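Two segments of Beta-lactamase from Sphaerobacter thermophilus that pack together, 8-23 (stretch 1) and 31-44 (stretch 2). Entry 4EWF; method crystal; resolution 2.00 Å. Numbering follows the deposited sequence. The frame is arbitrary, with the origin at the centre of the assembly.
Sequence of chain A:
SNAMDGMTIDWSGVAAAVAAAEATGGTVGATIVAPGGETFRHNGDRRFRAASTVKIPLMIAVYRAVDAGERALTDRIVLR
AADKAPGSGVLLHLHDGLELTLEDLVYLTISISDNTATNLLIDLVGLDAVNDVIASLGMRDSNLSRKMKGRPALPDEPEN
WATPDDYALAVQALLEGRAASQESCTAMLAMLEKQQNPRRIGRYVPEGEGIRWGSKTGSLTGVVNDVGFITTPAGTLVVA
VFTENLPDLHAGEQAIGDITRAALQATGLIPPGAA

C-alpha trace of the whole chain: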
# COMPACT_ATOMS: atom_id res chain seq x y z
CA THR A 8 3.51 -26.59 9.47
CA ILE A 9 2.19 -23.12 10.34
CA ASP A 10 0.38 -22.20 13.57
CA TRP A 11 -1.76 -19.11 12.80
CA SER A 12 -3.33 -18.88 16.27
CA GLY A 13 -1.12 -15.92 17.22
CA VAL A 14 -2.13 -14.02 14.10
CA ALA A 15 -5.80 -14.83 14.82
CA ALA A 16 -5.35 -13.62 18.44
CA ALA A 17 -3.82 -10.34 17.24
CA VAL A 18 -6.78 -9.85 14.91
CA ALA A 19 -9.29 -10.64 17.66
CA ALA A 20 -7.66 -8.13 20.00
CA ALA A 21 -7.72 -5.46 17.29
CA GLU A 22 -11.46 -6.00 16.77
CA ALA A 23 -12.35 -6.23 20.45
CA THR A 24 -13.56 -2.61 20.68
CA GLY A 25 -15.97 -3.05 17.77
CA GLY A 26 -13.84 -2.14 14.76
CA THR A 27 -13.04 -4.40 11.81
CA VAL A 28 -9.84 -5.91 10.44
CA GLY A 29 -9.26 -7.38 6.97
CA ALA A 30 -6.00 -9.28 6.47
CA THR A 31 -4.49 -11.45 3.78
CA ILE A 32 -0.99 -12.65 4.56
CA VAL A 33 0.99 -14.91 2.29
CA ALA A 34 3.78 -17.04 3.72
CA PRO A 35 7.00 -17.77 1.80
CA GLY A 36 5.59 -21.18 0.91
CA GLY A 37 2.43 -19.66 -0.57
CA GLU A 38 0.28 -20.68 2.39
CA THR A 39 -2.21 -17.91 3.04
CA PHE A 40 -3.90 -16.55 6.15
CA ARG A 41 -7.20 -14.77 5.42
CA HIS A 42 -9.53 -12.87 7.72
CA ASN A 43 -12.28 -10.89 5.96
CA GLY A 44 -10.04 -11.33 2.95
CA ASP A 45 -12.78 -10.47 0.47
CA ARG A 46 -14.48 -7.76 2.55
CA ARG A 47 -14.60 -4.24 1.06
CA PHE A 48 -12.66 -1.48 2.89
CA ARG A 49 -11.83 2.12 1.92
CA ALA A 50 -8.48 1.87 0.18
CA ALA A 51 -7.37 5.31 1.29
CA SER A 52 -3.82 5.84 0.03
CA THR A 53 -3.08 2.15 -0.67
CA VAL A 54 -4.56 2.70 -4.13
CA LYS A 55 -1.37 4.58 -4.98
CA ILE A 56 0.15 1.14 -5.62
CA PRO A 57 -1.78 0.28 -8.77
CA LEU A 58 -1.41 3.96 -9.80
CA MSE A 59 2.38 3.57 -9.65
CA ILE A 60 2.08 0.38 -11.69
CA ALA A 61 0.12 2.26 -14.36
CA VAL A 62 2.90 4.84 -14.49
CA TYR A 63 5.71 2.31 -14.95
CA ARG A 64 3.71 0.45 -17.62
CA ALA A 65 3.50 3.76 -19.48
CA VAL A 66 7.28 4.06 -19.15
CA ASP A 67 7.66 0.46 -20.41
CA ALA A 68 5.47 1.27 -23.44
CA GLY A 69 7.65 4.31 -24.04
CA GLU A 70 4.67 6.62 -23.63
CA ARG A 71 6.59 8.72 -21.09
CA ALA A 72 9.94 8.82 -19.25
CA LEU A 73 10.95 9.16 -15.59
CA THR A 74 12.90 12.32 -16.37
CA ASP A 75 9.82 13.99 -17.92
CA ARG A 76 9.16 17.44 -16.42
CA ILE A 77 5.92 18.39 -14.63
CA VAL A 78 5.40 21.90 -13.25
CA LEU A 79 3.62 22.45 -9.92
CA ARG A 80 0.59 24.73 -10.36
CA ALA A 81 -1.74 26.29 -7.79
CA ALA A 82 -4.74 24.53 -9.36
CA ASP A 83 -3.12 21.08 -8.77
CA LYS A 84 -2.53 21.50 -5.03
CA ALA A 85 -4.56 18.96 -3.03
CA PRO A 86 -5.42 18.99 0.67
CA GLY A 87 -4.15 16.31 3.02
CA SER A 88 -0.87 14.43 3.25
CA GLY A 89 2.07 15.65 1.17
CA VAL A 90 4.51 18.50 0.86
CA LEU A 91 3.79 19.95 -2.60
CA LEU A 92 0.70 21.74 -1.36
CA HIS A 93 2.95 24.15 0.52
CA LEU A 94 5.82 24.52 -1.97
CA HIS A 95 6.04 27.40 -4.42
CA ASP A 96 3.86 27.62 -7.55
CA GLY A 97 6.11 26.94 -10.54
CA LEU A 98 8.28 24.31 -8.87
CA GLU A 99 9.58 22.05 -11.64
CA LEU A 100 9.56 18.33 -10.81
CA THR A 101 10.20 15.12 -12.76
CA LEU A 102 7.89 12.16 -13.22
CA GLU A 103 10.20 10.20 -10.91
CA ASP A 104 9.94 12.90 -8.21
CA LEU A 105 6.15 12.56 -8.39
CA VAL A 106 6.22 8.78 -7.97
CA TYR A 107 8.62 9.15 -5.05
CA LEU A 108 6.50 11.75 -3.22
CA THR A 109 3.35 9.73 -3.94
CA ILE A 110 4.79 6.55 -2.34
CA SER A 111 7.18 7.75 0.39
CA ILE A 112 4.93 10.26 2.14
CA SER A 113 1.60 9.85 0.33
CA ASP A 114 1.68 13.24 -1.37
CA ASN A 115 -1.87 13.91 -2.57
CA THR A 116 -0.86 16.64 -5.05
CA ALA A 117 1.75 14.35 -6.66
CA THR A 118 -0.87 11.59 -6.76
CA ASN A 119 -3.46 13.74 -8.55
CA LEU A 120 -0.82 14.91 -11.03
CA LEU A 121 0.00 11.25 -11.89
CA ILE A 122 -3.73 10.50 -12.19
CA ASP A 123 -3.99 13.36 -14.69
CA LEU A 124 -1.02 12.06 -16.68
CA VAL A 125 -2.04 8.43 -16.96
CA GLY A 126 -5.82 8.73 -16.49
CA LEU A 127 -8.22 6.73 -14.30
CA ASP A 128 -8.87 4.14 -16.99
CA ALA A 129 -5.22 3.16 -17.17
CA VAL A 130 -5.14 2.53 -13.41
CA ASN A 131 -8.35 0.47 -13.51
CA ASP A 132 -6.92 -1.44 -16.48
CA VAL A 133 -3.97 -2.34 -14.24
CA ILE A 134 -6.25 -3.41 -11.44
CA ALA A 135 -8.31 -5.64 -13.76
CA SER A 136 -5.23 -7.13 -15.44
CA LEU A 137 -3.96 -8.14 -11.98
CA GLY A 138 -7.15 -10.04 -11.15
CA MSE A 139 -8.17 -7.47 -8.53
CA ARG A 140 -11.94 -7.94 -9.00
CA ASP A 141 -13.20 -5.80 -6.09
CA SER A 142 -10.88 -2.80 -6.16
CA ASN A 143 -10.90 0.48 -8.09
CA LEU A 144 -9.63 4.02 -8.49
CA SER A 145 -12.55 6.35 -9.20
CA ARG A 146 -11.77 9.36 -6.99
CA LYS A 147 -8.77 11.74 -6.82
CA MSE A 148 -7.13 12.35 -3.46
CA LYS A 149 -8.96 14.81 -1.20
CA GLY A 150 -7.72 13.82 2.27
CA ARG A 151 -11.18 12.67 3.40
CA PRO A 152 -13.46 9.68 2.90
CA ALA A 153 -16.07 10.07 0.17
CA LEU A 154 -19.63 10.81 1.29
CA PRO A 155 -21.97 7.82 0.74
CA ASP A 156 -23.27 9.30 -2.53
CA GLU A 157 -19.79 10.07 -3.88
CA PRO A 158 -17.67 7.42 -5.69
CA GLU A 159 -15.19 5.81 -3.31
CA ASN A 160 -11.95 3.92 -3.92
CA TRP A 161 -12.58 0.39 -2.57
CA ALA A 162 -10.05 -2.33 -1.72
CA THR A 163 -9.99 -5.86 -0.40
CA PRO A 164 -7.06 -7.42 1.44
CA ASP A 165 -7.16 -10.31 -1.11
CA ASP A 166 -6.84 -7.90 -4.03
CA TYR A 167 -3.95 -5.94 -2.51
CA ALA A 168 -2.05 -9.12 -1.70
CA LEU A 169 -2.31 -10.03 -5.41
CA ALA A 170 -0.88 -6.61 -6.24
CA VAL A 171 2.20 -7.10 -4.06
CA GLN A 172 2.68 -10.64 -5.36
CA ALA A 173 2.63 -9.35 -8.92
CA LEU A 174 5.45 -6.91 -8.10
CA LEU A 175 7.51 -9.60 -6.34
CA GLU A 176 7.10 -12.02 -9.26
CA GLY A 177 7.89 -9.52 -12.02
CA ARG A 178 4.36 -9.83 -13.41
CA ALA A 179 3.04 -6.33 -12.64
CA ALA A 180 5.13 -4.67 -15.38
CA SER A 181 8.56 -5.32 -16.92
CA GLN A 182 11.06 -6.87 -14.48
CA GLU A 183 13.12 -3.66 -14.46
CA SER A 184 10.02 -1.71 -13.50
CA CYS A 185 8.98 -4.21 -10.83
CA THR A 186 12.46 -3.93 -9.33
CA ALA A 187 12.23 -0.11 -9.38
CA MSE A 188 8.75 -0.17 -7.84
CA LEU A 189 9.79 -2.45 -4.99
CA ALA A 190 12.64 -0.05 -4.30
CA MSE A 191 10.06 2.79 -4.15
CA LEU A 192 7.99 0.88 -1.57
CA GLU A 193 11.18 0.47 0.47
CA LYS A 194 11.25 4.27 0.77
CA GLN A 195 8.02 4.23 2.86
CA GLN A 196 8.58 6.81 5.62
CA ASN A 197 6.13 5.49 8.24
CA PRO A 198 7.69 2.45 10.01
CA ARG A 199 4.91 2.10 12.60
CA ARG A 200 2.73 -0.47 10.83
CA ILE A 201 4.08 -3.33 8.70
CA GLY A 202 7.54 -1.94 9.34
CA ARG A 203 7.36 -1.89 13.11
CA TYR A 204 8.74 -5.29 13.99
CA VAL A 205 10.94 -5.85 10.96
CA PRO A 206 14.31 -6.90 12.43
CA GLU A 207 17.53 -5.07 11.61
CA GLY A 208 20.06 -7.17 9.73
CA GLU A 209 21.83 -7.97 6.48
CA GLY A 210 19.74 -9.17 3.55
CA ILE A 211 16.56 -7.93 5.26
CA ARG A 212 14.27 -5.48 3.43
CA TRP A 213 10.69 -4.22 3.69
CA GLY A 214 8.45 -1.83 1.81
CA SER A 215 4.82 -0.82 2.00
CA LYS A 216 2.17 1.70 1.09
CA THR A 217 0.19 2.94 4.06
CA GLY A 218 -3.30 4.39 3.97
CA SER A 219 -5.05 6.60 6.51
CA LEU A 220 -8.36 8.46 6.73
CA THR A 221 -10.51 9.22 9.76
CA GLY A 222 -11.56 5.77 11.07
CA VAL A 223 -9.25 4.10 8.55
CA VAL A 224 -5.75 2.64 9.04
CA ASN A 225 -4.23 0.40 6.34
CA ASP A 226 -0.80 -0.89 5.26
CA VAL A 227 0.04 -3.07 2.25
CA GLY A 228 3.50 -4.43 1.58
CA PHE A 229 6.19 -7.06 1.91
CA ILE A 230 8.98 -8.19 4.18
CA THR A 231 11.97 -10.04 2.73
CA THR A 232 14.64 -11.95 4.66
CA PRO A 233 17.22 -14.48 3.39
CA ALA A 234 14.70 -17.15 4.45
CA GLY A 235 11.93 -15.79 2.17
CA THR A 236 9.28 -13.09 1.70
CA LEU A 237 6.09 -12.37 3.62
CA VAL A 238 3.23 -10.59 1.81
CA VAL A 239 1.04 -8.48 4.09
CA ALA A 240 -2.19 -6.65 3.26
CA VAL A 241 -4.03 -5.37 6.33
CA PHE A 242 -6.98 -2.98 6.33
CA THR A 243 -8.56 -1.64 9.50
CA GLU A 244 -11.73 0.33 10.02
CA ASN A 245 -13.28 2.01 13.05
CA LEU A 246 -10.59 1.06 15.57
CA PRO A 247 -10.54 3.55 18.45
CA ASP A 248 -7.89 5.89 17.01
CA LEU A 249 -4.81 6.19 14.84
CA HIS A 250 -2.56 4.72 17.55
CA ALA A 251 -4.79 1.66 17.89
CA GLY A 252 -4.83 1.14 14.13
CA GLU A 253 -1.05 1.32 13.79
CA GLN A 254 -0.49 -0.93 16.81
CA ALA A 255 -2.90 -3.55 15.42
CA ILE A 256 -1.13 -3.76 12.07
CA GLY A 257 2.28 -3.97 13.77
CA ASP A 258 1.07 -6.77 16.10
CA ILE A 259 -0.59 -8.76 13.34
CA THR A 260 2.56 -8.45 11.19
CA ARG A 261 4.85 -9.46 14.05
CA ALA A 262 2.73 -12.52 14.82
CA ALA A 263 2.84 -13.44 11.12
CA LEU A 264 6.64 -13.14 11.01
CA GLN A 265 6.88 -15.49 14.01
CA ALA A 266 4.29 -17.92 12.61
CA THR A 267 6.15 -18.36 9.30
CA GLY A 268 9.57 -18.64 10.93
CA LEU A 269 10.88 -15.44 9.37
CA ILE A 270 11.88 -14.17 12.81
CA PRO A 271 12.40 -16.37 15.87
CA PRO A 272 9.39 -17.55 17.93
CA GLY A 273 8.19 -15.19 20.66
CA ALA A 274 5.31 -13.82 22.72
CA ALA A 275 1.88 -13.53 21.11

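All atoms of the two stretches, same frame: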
# COMPACT_ATOMS: atom_id res chain seq x y z
N THR A 8 4.92 -26.97 9.60
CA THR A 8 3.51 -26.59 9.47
C THR A 8 3.15 -25.35 10.31
O THR A 8 3.58 -25.20 11.46
CB THR A 8 2.58 -27.78 9.82
OG1 THR A 8 1.21 -27.36 9.78
CG2 THR A 8 2.91 -28.33 11.20
N ILE A 9 2.35 -24.45 9.75
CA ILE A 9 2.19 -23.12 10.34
C ILE A 9 1.06 -23.02 11.36
O ILE A 9 -0.07 -23.42 11.09
CB ILE A 9 1.99 -22.03 9.26
CG1 ILE A 9 3.19 -21.98 8.31
CG2 ILE A 9 1.78 -20.67 9.91
CD1 ILE A 9 2.96 -21.13 7.09
N ASP A 10 1.37 -22.49 12.54
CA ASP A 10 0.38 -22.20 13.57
C ASP A 10 -0.03 -20.73 13.43
O ASP A 10 0.75 -19.84 13.75
CB ASP A 10 1.01 -22.46 14.95
CG ASP A 10 0.03 -22.27 16.12
OD1 ASP A 10 -1.05 -21.68 15.92
OD2 ASP A 10 0.35 -22.68 17.26
N TRP A 11 -1.26 -20.47 12.97
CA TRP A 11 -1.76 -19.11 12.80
C TRP A 11 -2.49 -18.55 14.02
O TRP A 11 -3.00 -17.44 13.97
CB TRP A 11 -2.71 -19.00 11.59
CG TRP A 11 -2.08 -19.26 10.26
CD1 TRP A 11 -2.21 -20.39 9.49
CD2 TRP A 11 -1.22 -18.37 9.54
NE1 TRP A 11 -1.49 -20.24 8.33
CE2 TRP A 11 -0.87 -19.01 8.33
CE3 TRP A 11 -0.71 -17.09 9.79
CZ2 TRP A 11 -0.04 -18.42 7.38
CZ3 TRP A 11 0.12 -16.50 8.84
CH2 TRP A 11 0.45 -17.17 7.65
N SER A 12 -2.56 -19.32 15.10
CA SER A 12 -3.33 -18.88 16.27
C SER A 12 -2.90 -17.52 16.83
O SER A 12 -3.73 -16.77 17.33
CB SER A 12 -3.30 -19.95 17.38
OG SER A 12 -2.00 -20.07 17.93
N GLY A 13 -1.61 -17.20 16.74
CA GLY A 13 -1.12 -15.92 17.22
C GLY A 13 -1.60 -14.78 16.34
O GLY A 13 -1.97 -13.71 16.82
N VAL A 14 -1.59 -15.00 15.03
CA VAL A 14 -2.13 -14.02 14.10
C VAL A 14 -3.64 -13.82 14.35
O VAL A 14 -4.13 -12.68 14.42
CB VAL A 14 -1.88 -14.45 12.64
CG1 VAL A 14 -2.50 -13.43 11.67
CG2 VAL A 14 -0.39 -14.63 12.40
N ALA A 15 -4.37 -14.92 14.51
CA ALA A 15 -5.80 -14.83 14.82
C ALA A 15 -6.05 -14.07 16.14
O ALA A 15 -6.96 -13.25 16.22
CB ALA A 15 -6.44 -16.21 14.85
N ALA A 16 -5.24 -14.35 17.17
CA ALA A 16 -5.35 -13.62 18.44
C ALA A 16 -5.11 -12.12 18.29
O ALA A 16 -5.79 -11.32 18.93
CB ALA A 16 -4.40 -14.20 19.50
N ALA A 17 -4.11 -11.75 17.48
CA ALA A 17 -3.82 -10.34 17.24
C ALA A 17 -5.01 -9.66 16.56
O ALA A 17 -5.37 -8.51 16.87
CB ALA A 17 -2.56 -10.20 16.37
N VAL A 18 -5.61 -10.36 15.61
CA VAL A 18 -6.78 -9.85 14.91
C VAL A 18 -7.93 -9.67 15.89
O VAL A 18 -8.57 -8.62 15.93
CB VAL A 18 -7.20 -10.78 13.74
CG1 VAL A 18 -8.59 -10.39 13.18
CG2 VAL A 18 -6.15 -10.74 12.64
N ALA A 19 -8.18 -10.69 16.71
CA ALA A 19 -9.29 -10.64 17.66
C ALA A 19 -9.13 -9.47 18.63
O ALA A 19 -10.10 -8.79 18.93
CB ALA A 19 -9.42 -11.97 18.43
N ALA A 20 -7.91 -9.24 19.09
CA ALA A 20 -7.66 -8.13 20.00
C ALA A 20 -7.90 -6.79 19.30
O ALA A 20 -8.37 -5.84 19.91
CB ALA A 20 -6.24 -8.19 20.56
N ALA A 21 -7.55 -6.70 18.02
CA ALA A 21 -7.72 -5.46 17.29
C ALA A 21 -9.21 -5.14 17.14
O ALA A 21 -9.61 -3.98 17.15
CB ALA A 21 -7.02 -5.54 15.93
N GLU A 22 -10.02 -6.17 17.01
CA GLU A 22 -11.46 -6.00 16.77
C GLU A 22 -12.29 -5.93 18.05
O GLU A 22 -13.51 -5.72 17.99
CB GLU A 22 -11.98 -7.13 15.88
CG GLU A 22 -11.36 -7.16 14.50
CD GLU A 22 -11.97 -8.23 13.62
OE1 GLU A 22 -12.35 -9.30 14.14
OE2 GLU A 22 -12.08 -8.00 12.39
N ALA A 23 -11.64 -6.11 19.19
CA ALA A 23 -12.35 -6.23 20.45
C ALA A 23 -13.19 -5.00 20.80
O ALA A 23 -14.21 -5.12 21.47
CB ALA A 23 -11.37 -6.56 21.58
N THR A 31 -4.91 -10.35 4.62
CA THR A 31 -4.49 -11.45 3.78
C THR A 31 -2.97 -11.47 3.84
O THR A 31 -2.32 -10.49 3.49
CB THR A 31 -4.99 -11.28 2.32
OG1 THR A 31 -6.42 -11.32 2.31
CG2 THR A 31 -4.46 -12.39 1.43
N ILE A 32 -2.41 -12.57 4.30
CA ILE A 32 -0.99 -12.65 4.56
C ILE A 32 -0.47 -13.90 3.90
O ILE A 32 -0.98 -14.99 4.16
CB ILE A 32 -0.71 -12.69 6.08
CG1 ILE A 32 -1.15 -11.37 6.73
CG2 ILE A 32 0.78 -13.01 6.35
CD1 ILE A 32 -1.30 -11.43 8.24
N VAL A 33 0.50 -13.75 3.02
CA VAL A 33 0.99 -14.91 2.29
C VAL A 33 2.37 -15.31 2.75
O VAL A 33 3.31 -14.53 2.65
CB VAL A 33 1.02 -14.64 0.77
CG1 VAL A 33 1.36 -15.93 0.03
CG2 VAL A 33 -0.33 -14.08 0.31
N ALA A 34 2.50 -16.54 3.25
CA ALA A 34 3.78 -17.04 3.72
C ALA A 34 4.69 -17.34 2.54
O ALA A 34 4.22 -17.54 1.43
CB ALA A 34 3.58 -18.31 4.57
N PRO A 35 6.00 -17.39 2.80
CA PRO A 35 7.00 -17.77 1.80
C PRO A 35 6.55 -18.99 0.99
O PRO A 35 6.64 -18.98 -0.24
CB PRO A 35 8.21 -18.12 2.65
CG PRO A 35 8.10 -17.19 3.79
CD PRO A 35 6.63 -17.05 4.08
N GLY A 36 6.07 -20.02 1.65
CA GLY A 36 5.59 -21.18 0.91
C GLY A 36 4.43 -20.94 -0.06
O GLY A 36 4.24 -21.70 -1.00
N GLY A 37 3.65 -19.89 0.18
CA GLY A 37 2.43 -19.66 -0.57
C GLY A 37 1.19 -19.88 0.29
O GLY A 37 0.07 -19.49 -0.09
N GLU A 38 1.38 -20.50 1.46
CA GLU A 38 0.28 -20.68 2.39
C GLU A 38 -0.28 -19.34 2.86
O GLU A 38 0.47 -18.42 3.21
CB GLU A 38 0.66 -21.55 3.60
CG GLU A 38 -0.57 -21.76 4.49
CD GLU A 38 -0.32 -22.67 5.68
OE1 GLU A 38 -1.08 -22.54 6.66
OE2 GLU A 38 0.60 -23.52 5.62
N THR A 39 -1.60 -19.22 2.89
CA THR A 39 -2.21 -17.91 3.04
C THR A 39 -3.18 -17.82 4.22
O THR A 39 -4.12 -18.62 4.34
CB THR A 39 -2.91 -17.48 1.73
OG1 THR A 39 -1.92 -17.42 0.69
CG2 THR A 39 -3.58 -16.11 1.87
N PHE A 40 -2.94 -16.86 5.10
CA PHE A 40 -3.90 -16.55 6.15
C PHE A 40 -4.87 -15.47 5.63
O PHE A 40 -4.44 -14.46 5.06
CB PHE A 40 -3.18 -16.01 7.38
CG PHE A 40 -4.09 -15.48 8.45
CD1 PHE A 40 -4.53 -16.31 9.47
CD2 PHE A 40 -4.51 -14.16 8.43
CE1 PHE A 40 -5.38 -15.83 10.46
CE2 PHE A 40 -5.35 -13.66 9.41
CZ PHE A 40 -5.79 -14.48 10.42
N ARG A 41 -6.17 -15.70 5.84
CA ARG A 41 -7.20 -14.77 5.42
C ARG A 41 -8.19 -14.53 6.56
O ARG A 41 -8.69 -15.48 7.18
CB ARG A 41 -7.97 -15.31 4.20
CG ARG A 41 -7.16 -15.40 2.91
CD ARG A 41 -8.05 -15.69 1.68
NE ARG A 41 -7.27 -16.34 0.63
CZ ARG A 41 -6.64 -15.69 -0.35
NH1 ARG A 41 -6.72 -14.37 -0.43
NH2 ARG A 41 -5.95 -16.36 -1.26
N HIS A 42 -8.46 -13.26 6.83
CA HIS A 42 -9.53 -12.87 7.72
C HIS A 42 -10.25 -11.70 7.05
O HIS A 42 -9.63 -10.65 6.81
CB HIS A 42 -8.96 -12.42 9.07
CG HIS A 42 -9.99 -11.88 10.01
ND1 HIS A 42 -10.72 -12.68 10.86
CD2 HIS A 42 -10.41 -10.61 10.24
CE1 HIS A 42 -11.55 -11.93 11.56
NE2 HIS A 42 -11.38 -10.67 11.20
N ASN A 43 -11.52 -11.90 6.72
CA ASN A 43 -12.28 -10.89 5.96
C ASN A 43 -11.52 -10.53 4.69
O ASN A 43 -11.44 -9.35 4.30
CB ASN A 43 -12.50 -9.62 6.80
CG ASN A 43 -13.54 -9.80 7.87
OD1 ASN A 43 -14.48 -10.57 7.70
ND2 ASN A 43 -13.40 -9.07 8.98
N GLY A 44 -10.93 -11.54 4.07
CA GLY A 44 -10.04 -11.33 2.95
C GLY A 44 -10.71 -10.71 1.76
O GLY A 44 -10.06 -10.00 0.99
O HOH W 1 1.76 -25.22 7.17
O HOH W 2 -1.37 -24.00 8.82

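A helix laid against a β-hairpin illustrates a general principle: apolar and aromatic side chains supply most of the contact area, while key polar groups drawn into it find partners. Here the helix that begins at Ser12 runs at 23° to strand 39-42, their axes 10.2 Å apart at closest approach, and the two stretches bury 549 Å² between them.

Much of the backbone bonds within its own stretch. In the hairpin, Ile32 and Phe40 exchange N-to-O hydrogen bonds, each 2.9 Å, and a type I turn from Ala34 to Gly37 joins the strands. Before the helix, Asp10 OD1 caps Ser12 N at 2.9 Å and also accepts from Ser12 OG at 2.7 Å. No direct backbone-to-backbone hydrogen bond crosses between the stretches; side chains and two waters make the polar links.

Two direct hydrogen bonds lie toward the ends of the interface. Trp11 NE1 donates to Glu38 OE1 (2.9 Å, 162°), OE1 sitting near the plane of the indole, where its N-H points. The same carboxylate also reaches the Ile9 backbone through water: water 1 accepts from Ile9 N (2.8 Å) and donates to Glu38 OE2 (2.6 Å), while water 2 donates to Ile9 O (2.7 Å) and Glu38 OE1 (2.6 Å). Both carboxylate oxygens are therefore engaged. His42 NE2 donates to Glu22 OE2 (3.0 Å, 155°), again at the ring edge.

In Trp11 and His42, edges used for polar bonds leave faces free for carbon: Phe40 CB lies 3.5 Å from the centroid of the Trp11 six-membered ring, and Val18 CG1 3.5 Å from that of His42. The purely apolar Phe40 ring takes Val14 CG1, 3.7 Å from its centroid. Val14 and Val18, one helical turn apart, both direct CA-to-CB toward the hairpin, and the CG1 methyl of each lies over a ring face. Val14 CG1 also approaches Ile32 CD1 (4.1 Å), and Ile9 CD1 meets the small Ala34 at CB (3.8 Å).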